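Local structure of disulfide oxidoreductase (Xylella fastidiosa, 2REM) at residues 94-98 and 99-103; 125-128 and 129-133. The protein probably acts as a periplasmic thiol-disulfide oxidoreductase of the DsbA type, handling disulfide bonds in other proteins through a thioredoxin-fold redox centre. All coordinates share one frame; numbering follows the deposited sequence.

How the interactions relate
Each interaction is a local contact along its own helix, and both belong to the helical part that DsbA proteins carry within the thioredoxin fold. Interaction 1 runs past the end of helix 87-101; interaction 2 lies on helix 125-132. Their nearest atoms are about 7 Å apart, so they do not touch, but side chains of both pack on helix 111-119. Each is partly buried. In interaction 1, Phe95 and Ala97 face the protein, while a loose charge pair lies nearer solvent. Interaction 2 buries two phenylalanines and a threonine that bonds to the backbone. Interaction 1 borders the CxxC helix; buried side chains of interaction 2 pack on helices 71-83 and 111-119.

Interaction 1. Residues 94-98 and 99-103; sequences MFEAI and HEKGS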
ATOM      1  N   MET A  94       8.469   1.415  10.780  1.00 11.99           N
ATOM      2  CA  MET A  94       9.330   1.455   9.603  1.00 11.80           C
ATOM      3  C   MET A  94       9.354   2.874   9.015  1.00 11.98           C
ATOM      4  O   MET A  94      10.406   3.390   8.715  1.00 12.08           O
ATOM      5  CB  MET A  94       8.946   0.408   8.544  1.00 10.45           C
ATOM      6  CG  MET A  94       9.794   0.531   7.278  1.00 13.54           C
ATOM      7  SD  MET A  94      11.568   0.278   7.574  1.00 11.92           S
ATOM      8  CE  MET A  94      11.578  -1.489   7.536  1.00 11.70           C
ATOM      9  N   PHE A  95       8.191   3.494   8.828  1.00 12.54           N
ATOM     10  CA  PHE A  95       8.153   4.889   8.379  1.00 13.15           C
ATOM     11  C   PHE A  95       8.980   5.803   9.280  1.00 15.25           C
ATOM     12  O   PHE A  95       9.778   6.641   8.816  1.00 15.37           O
ATOM     13  CB  PHE A  95       6.702   5.401   8.366  1.00 12.97           C
ATOM     14  CG  PHE A  95       5.885   4.946   7.197  1.00 11.55           C
ATOM     15  CD1 PHE A  95       6.265   5.238   5.886  1.00 11.64           C
ATOM     16  CD2 PHE A  95       4.665   4.315   7.411  1.00 11.42           C
ATOM     17  CE1 PHE A  95       5.464   4.869   4.820  1.00 10.92           C
ATOM     18  CE2 PHE A  95       3.861   3.916   6.350  1.00 11.79           C
ATOM     19  CZ  PHE A  95       4.269   4.187   5.037  1.00 10.65           C
ATOM     20  N   GLU A  96       8.793   5.639  10.593  1.00 15.64           N
ATOM     21  CA  GLU A  96       9.518   6.424  11.553  1.00 17.82           C
ATOM     22  C   GLU A  96      11.038   6.171  11.489  1.00 16.88           C
ATOM     23  O   GLU A  96      11.809   7.120  11.475  1.00 16.86           O
ATOM     24  CB  GLU A  96       8.919   6.190  12.936  1.00 19.42           C
ATOM     25  CG  GLU A  96       9.822   6.452  14.083  1.00 26.92           C
ATOM     26  CD  GLU A  96       9.085   6.295  15.391  1.00 33.39           C
ATOM     27  OE1 GLU A  96       8.474   5.213  15.589  1.00 34.87           O
ATOM     28  OE2 GLU A  96       9.101   7.266  16.190  1.00 38.12           O
ATOM     29  N   ALA A  97      11.440   4.907  11.372  1.00 15.79           N
ATOM     30  CA  ALA A  97      12.857   4.531  11.236  1.00 15.44           C
ATOM     31  C   ALA A  97      13.497   5.257  10.053  1.00 15.56           C
ATOM     32  O   ALA A  97      14.622   5.722  10.147  1.00 18.05           O
ATOM     33  CB  ALA A  97      12.978   3.048  11.028  1.00 13.37           C
ATOM     34  N   ILE A  98      12.770   5.346   8.947  1.00 15.46           N
ATOM     35  CA  ILE A  98      13.303   5.947   7.723  1.00 15.04           C
ATOM     36  C   ILE A  98      13.269   7.468   7.811  1.00 16.40           C
ATOM     37  O   ILE A  98      14.266   8.155   7.557  1.00 16.74           O
ATOM     38  CB  ILE A  98      12.503   5.469   6.482  1.00 13.79           C
ATOM     39  CG1 ILE A  98      12.676   3.959   6.299  1.00 12.38           C
ATOM     40  CG2 ILE A  98      12.925   6.261   5.232  1.00 13.52           C
ATOM     41  CD1 ILE A  98      11.653   3.337   5.400  1.00  8.97           C
ATOM     42  N   HIS A  99      12.109   7.994   8.188  1.00 16.51           N
ATOM     43  CA  HIS A  99      11.844   9.396   7.984  1.00 18.22           C
ATOM     44  C   HIS A  99      12.097  10.251   9.203  1.00 20.26           C
ATOM     45  O   HIS A  99      12.268  11.452   9.075  1.00 21.93           O
ATOM     46  CB  HIS A  99      10.424   9.602   7.451  1.00 16.69           C
ATOM     47  CG  HIS A  99      10.201   8.967   6.115  1.00 17.22           C
ATOM     48  ND1 HIS A  99      10.640   9.535   4.939  1.00 15.06           N
ATOM     49  CD2 HIS A  99       9.632   7.790   5.777  1.00 13.00           C
ATOM     50  CE1 HIS A  99      10.322   8.748   3.928  1.00 15.81           C
ATOM     51  NE2 HIS A  99       9.719   7.677   4.409  1.00 13.70           N
ATOM     52  N   GLU A 100      12.139   9.638  10.384  1.00 20.83           N
ATOM     53  CA  GLU A 100      12.295  10.421  11.619  1.00 23.33           C
ATOM     54  C   GLU A 100      13.598  10.070  12.337  1.00 23.67           C
ATOM     55  O   GLU A 100      14.412  10.950  12.559  1.00 25.28           O
ATOM     56  CB  GLU A 100      11.066  10.308  12.541  1.00 23.75           C
ATOM     57  CG  GLU A 100       9.730  10.207  11.780  1.00 27.37           C
ATOM     58  CD  GLU A 100       8.644  11.167  12.221  1.00 34.99           C
ATOM     59  OE1 GLU A 100       8.116  11.899  11.335  1.00 37.50           O
ATOM     60  OE2 GLU A 100       8.293  11.182  13.429  1.00 37.80           O
ATOM     61  N   LYS A 101      13.799   8.789  12.646  1.00 22.48           N
ATOM     62  CA  LYS A 101      14.969   8.316  13.397  1.00 23.90           C
ATOM     63  C   LYS A 101      16.219   8.262  12.534  1.00 23.16           C
ATOM     64  O   LYS A 101      17.343   8.391  13.044  1.00 24.06           O
ATOM     65  CB  LYS A 101      14.748   6.884  13.914  1.00 22.28           C
ATOM     66  CG  LYS A 101      13.508   6.684  14.756  1.00 25.35           C
ATOM     67  CD  LYS A 101      13.459   5.246  15.292  1.00 25.27           C
ATOM     68  CE  LYS A 101      12.336   5.103  16.317  1.00 29.81           C
ATOM     69  NZ  LYS A 101      12.500   6.138  17.388  1.00 31.98           N
ATOM     70  N   GLY A 102      16.023   8.024  11.236  1.00 21.55           N
ATOM     71  CA  GLY A 102      17.127   7.698  10.349  1.00 21.10           C
ATOM     72  C   GLY A 102      17.845   6.424  10.766  1.00 20.38           C
ATOM     73  O   GLY A 102      19.042   6.298  10.580  1.00 20.89           O
ATOM     74  N   SER A 103      17.115   5.471  11.338  1.00 19.16           N
ATOM     75  CA  SER A 103      17.717   4.223  11.791  1.00 18.46           C
ATOM     76  C   SER A 103      17.688   3.144  10.716  1.00 17.76           C
ATOM     77  O   SER A 103      18.321   2.097  10.842  1.00 18.05           O
ATOM     78  CB  SER A 103      17.019   3.725  13.066  1.00 18.23           C
ATOM     79  OG  SER A 103      15.648   3.545  12.791  1.00 17.11           O
TER
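Phe95 accepts an ordinary helical bond at its carbonyl, where His99 N lies 2.8 Å from Phe95 O. Its ring turns an edge to His99 CD2. The same ring packs on Cys40, Ala41 and Asp44 of helix 38-52, at whose start lies the CxxC of Cys37 and Cys40, probably redox-active, and meets Tyr35 edge-to-face. The helix widens into a pi-type turn at 99-101, closed on Glu96 O. Glu96 O takes two bonds, from Glu100 N at 2.8 Å and from Lys101 N at 2.8 Å, and the two donors come from opposite faces of its carbonyl plane. The Glu96 side chain runs out extended, with CG roughly anti to the backbone N (chi1 156°). This lays its CG 3.6 Å from Lys101 CE, where the two chains cross. Their charged ends meet less closely: Glu96 OE2 and Lys101 NZ form a long salt bridge of 3.8 Å. Ala97 O is bonded by Ser103 N at 2.8 Å, past Gly102, which has positive phi and leaves the helix. Ser103 OG sits between its own backbone N and carbonyl carbon (chi1 58°) and comes 3.2 Å from Ala97 CB. Ile98 lies alongside His99, pointing the same way. Its CG2 stands over the middle of the imidazole in a CH-pi contact, 3.6 Å from the centroid of the His99 ring and 12° off the normal. His99 NE2 is hydrogen-bonded to Tyr35 O, which helps fix the ring's rotation. His99 also touches Pro38. The chemistry has two sides. The aromatic groups tie the helix end to the region of the predicted redox centre, with the imidazole acting as donor to a backbone carbonyl. The Glu96-Lys101 pair, long and near solvent, probably adds little to this grip.

Interaction 2. Residues 125-128 and 129-133; sequences PDRF and VATFN
Val129 N to Pro125 O, Ala130 N to Asp126 O and Phe132 N to Phe128 O are the regular i to i-4 bonds of a short alpha-helix, 125-132, in the helical part of this DsbA-type thioredoxin fold. In the last of these, Phe132 N lies 2.8 Å from Phe128 O. Phe128 and Phe132 lie one turn apart on the buried side. Both have CG anti to the backbone N (chi1 -175° in Phe128), which sends the two rings off that side, where they cross obliquely. Their planes stand at 31°, with the centroids of the Phe128 and Phe132 rings 5.6 Å apart. Phe128 CE2 and CZ both reach Phe132 CD1, CE2 at 3.7 Å. The Phe128 ring also meets Tyr118 with nearly parallel planes, and packs on Leu114 and Ala115 of helix 111-119 and on Ala80 of helix 71-83. Phe132 reaches Leu114 and Arg76. Val129 leans CG2 back over the preceding turn, 3.3 Å from Pro125 O. Thr131 is buried beside Ala80, Val83 and Leu84, and its hydroxyl is satisfied within the helix. Arg127 O receives two bonds from this one residue, on opposite faces of its carbonyl plane: Thr131 N at 2.8 Å, and Thr131 OG1 at 2.7 Å.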
ATOM      1  N   PRO A 125      16.611 -13.344  12.062  1.00 14.69           N
ATOM      2  CA  PRO A 125      17.260 -12.732  10.906  1.00 14.86           C
ATOM      3  C   PRO A 125      17.441 -13.684   9.735  1.00 16.16           C
ATOM      4  O   PRO A 125      17.306 -13.254   8.592  1.00 15.73           O
ATOM      5  CB  PRO A 125      18.645 -12.327  11.432  1.00 15.22           C
ATOM      6  CG  PRO A 125      18.554 -12.355  12.860  1.00 17.45           C
ATOM      7  CD  PRO A 125      17.415 -13.215  13.288  1.00 15.49           C
ATOM      8  N   ASP A 126      17.742 -14.960  10.004  1.00 16.97           N
ATOM      9  CA  ASP A 126      17.873 -15.937   8.909  1.00 19.44           C
ATOM     10  C   ASP A 126      16.517 -16.169   8.238  1.00 18.51           C
ATOM     11  O   ASP A 126      16.439 -16.361   7.025  1.00 18.24           O
ATOM     12  CB  ASP A 126      18.421 -17.274   9.413  1.00 21.37           C
ATOM     13  CG  ASP A 126      19.919 -17.235   9.695  1.00 25.71           C
ATOM     14  OD1 ASP A 126      20.551 -16.148   9.601  1.00 28.28           O
ATOM     15  OD2 ASP A 126      20.469 -18.324   9.998  1.00 31.04           O
ATOM     16  N   ARG A 127      15.458 -16.172   9.037  1.00 18.18           N
ATOM     17  CA  ARG A 127      14.106 -16.244   8.487  1.00 18.76           C
ATOM     18  C   ARG A 127      13.744 -14.976   7.707  1.00 15.74           C
ATOM     19  O   ARG A 127      13.123 -15.063   6.631  1.00 15.10           O
ATOM     20  CB  ARG A 127      13.040 -16.544   9.546  1.00 18.42           C
ATOM     21  CG  ARG A 127      11.718 -16.987   8.887  1.00 22.30           C
ATOM     22  CD  ARG A 127      10.641 -17.473   9.864  1.00 25.47           C
ATOM     23  NE  ARG A 127      10.083 -18.796   9.497  1.00 36.87           N
ATOM     24  CZ  ARG A 127       9.262 -19.047   8.465  1.00 41.22           C
ATOM     25  NH1 ARG A 127       8.885 -18.084   7.628  1.00 41.83           N
ATOM     26  NH2 ARG A 127       8.818 -20.289   8.254  1.00 44.26           N
ATOM     27  N   PHE A 128      14.091 -13.810   8.238  1.00 14.57           N
ATOM     28  CA  PHE A 128      13.854 -12.604   7.471  1.00 13.55           C
ATOM     29  C   PHE A 128      14.543 -12.687   6.108  1.00 13.90           C
ATOM     30  O   PHE A 128      13.911 -12.425   5.095  1.00 13.90           O
ATOM     31  CB  PHE A 128      14.284 -11.303   8.140  1.00 13.46           C
ATOM     32  CG  PHE A 128      13.887 -10.105   7.317  1.00 12.91           C
ATOM     33  CD1 PHE A 128      12.569  -9.656   7.343  1.00 13.39           C
ATOM     34  CD2 PHE A 128      14.781  -9.533   6.413  1.00 14.99           C
ATOM     35  CE1 PHE A 128      12.170  -8.602   6.532  1.00 15.16           C
ATOM     36  CE2 PHE A 128      14.389  -8.460   5.585  1.00 13.42           C
ATOM     37  CZ  PHE A 128      13.091  -8.002   5.652  1.00 14.58           C
ATOM     38  N   VAL A 129      15.819 -13.046   6.103  1.00 14.00           N
ATOM     39  CA  VAL A 129      16.591 -13.127   4.846  1.00 15.40           C
ATOM     40  C   VAL A 129      16.007 -14.151   3.881  1.00 14.54           C
ATOM     41  O   VAL A 129      15.828 -13.856   2.690  1.00 14.23           O
ATOM     42  CB  VAL A 129      18.105 -13.365   5.091  1.00 16.00           C
ATOM     43  CG1 VAL A 129      18.829 -13.662   3.768  1.00 18.85           C
ATOM     44  CG2 VAL A 129      18.695 -12.143   5.761  1.00 18.95           C
ATOM     45  N   ALA A 130      15.668 -15.329   4.404  1.00 14.38           N
ATOM     46  CA  ALA A 130      15.042 -16.363   3.600  1.00 14.81           C
ATOM     47  C   ALA A 130      13.725 -15.874   3.033  1.00 14.02           C
ATOM     48  O   ALA A 130      13.369 -16.229   1.934  1.00 14.61           O
ATOM     49  CB  ALA A 130      14.833 -17.641   4.403  1.00 15.03           C
ATOM     50  N   THR A 131      13.000 -15.059   3.792  1.00 13.36           N
ATOM     51  CA  THR A 131      11.694 -14.639   3.350  1.00 12.85           C
ATOM     52  C   THR A 131      11.864 -13.560   2.295  1.00 12.25           C
ATOM     53  O   THR A 131      11.243 -13.618   1.237  1.00 12.25           O
ATOM     54  CB  THR A 131      10.835 -14.136   4.527  1.00 12.82           C
ATOM     55  OG1 THR A 131      10.724 -15.182   5.499  1.00 13.01           O
ATOM     56  CG2 THR A 131       9.419 -13.788   4.033  1.00 12.17           C
ATOM     57  N   PHE A 132      12.718 -12.586   2.613  1.00 11.07           N
ATOM     58  CA  PHE A 132      13.030 -11.478   1.733  1.00 10.74           C
ATOM     59  C   PHE A 132      13.517 -11.995   0.371  1.00 10.72           C
ATOM     60  O   PHE A 132      13.152 -11.451  -0.642  1.00 10.71           O
ATOM     61  CB  PHE A 132      14.145 -10.660   2.383  1.00 10.71           C
ATOM     62  CG  PHE A 132      14.427  -9.356   1.712  1.00 12.13           C
ATOM     63  CD1 PHE A 132      13.643  -8.241   1.993  1.00 11.80           C
ATOM     64  CD2 PHE A 132      15.525  -9.226   0.850  1.00 13.31           C
ATOM     65  CE1 PHE A 132      13.912  -7.020   1.408  1.00 10.05           C
ATOM     66  CE2 PHE A 132      15.809  -7.997   0.244  1.00 14.87           C
ATOM     67  CZ  PHE A 132      14.988  -6.890   0.522  1.00 11.40           C
ATOM     68  N   ASN A 133      14.355 -13.028   0.384  1.00 11.78           N
ATOM     69  CA  ASN A 133      14.880 -13.605  -0.854  1.00 13.59           C
ATOM     70  C   ASN A 133      14.025 -14.710  -1.398  1.00 14.21           C
ATOM     71  O   ASN A 133      14.420 -15.354  -2.355  1.00 15.96           O
ATOM     72  CB  ASN A 133      16.305 -14.143  -0.664  1.00 13.88           C
ATOM     73  CG  ASN A 133      17.269 -13.046  -0.315  1.00 16.94           C
ATOM     74  OD1 ASN A 133      16.950 -11.874  -0.473  1.00 17.09           O
ATOM     75  ND2 ASN A 133      18.412 -13.407   0.234  1.00 20.27           N
TER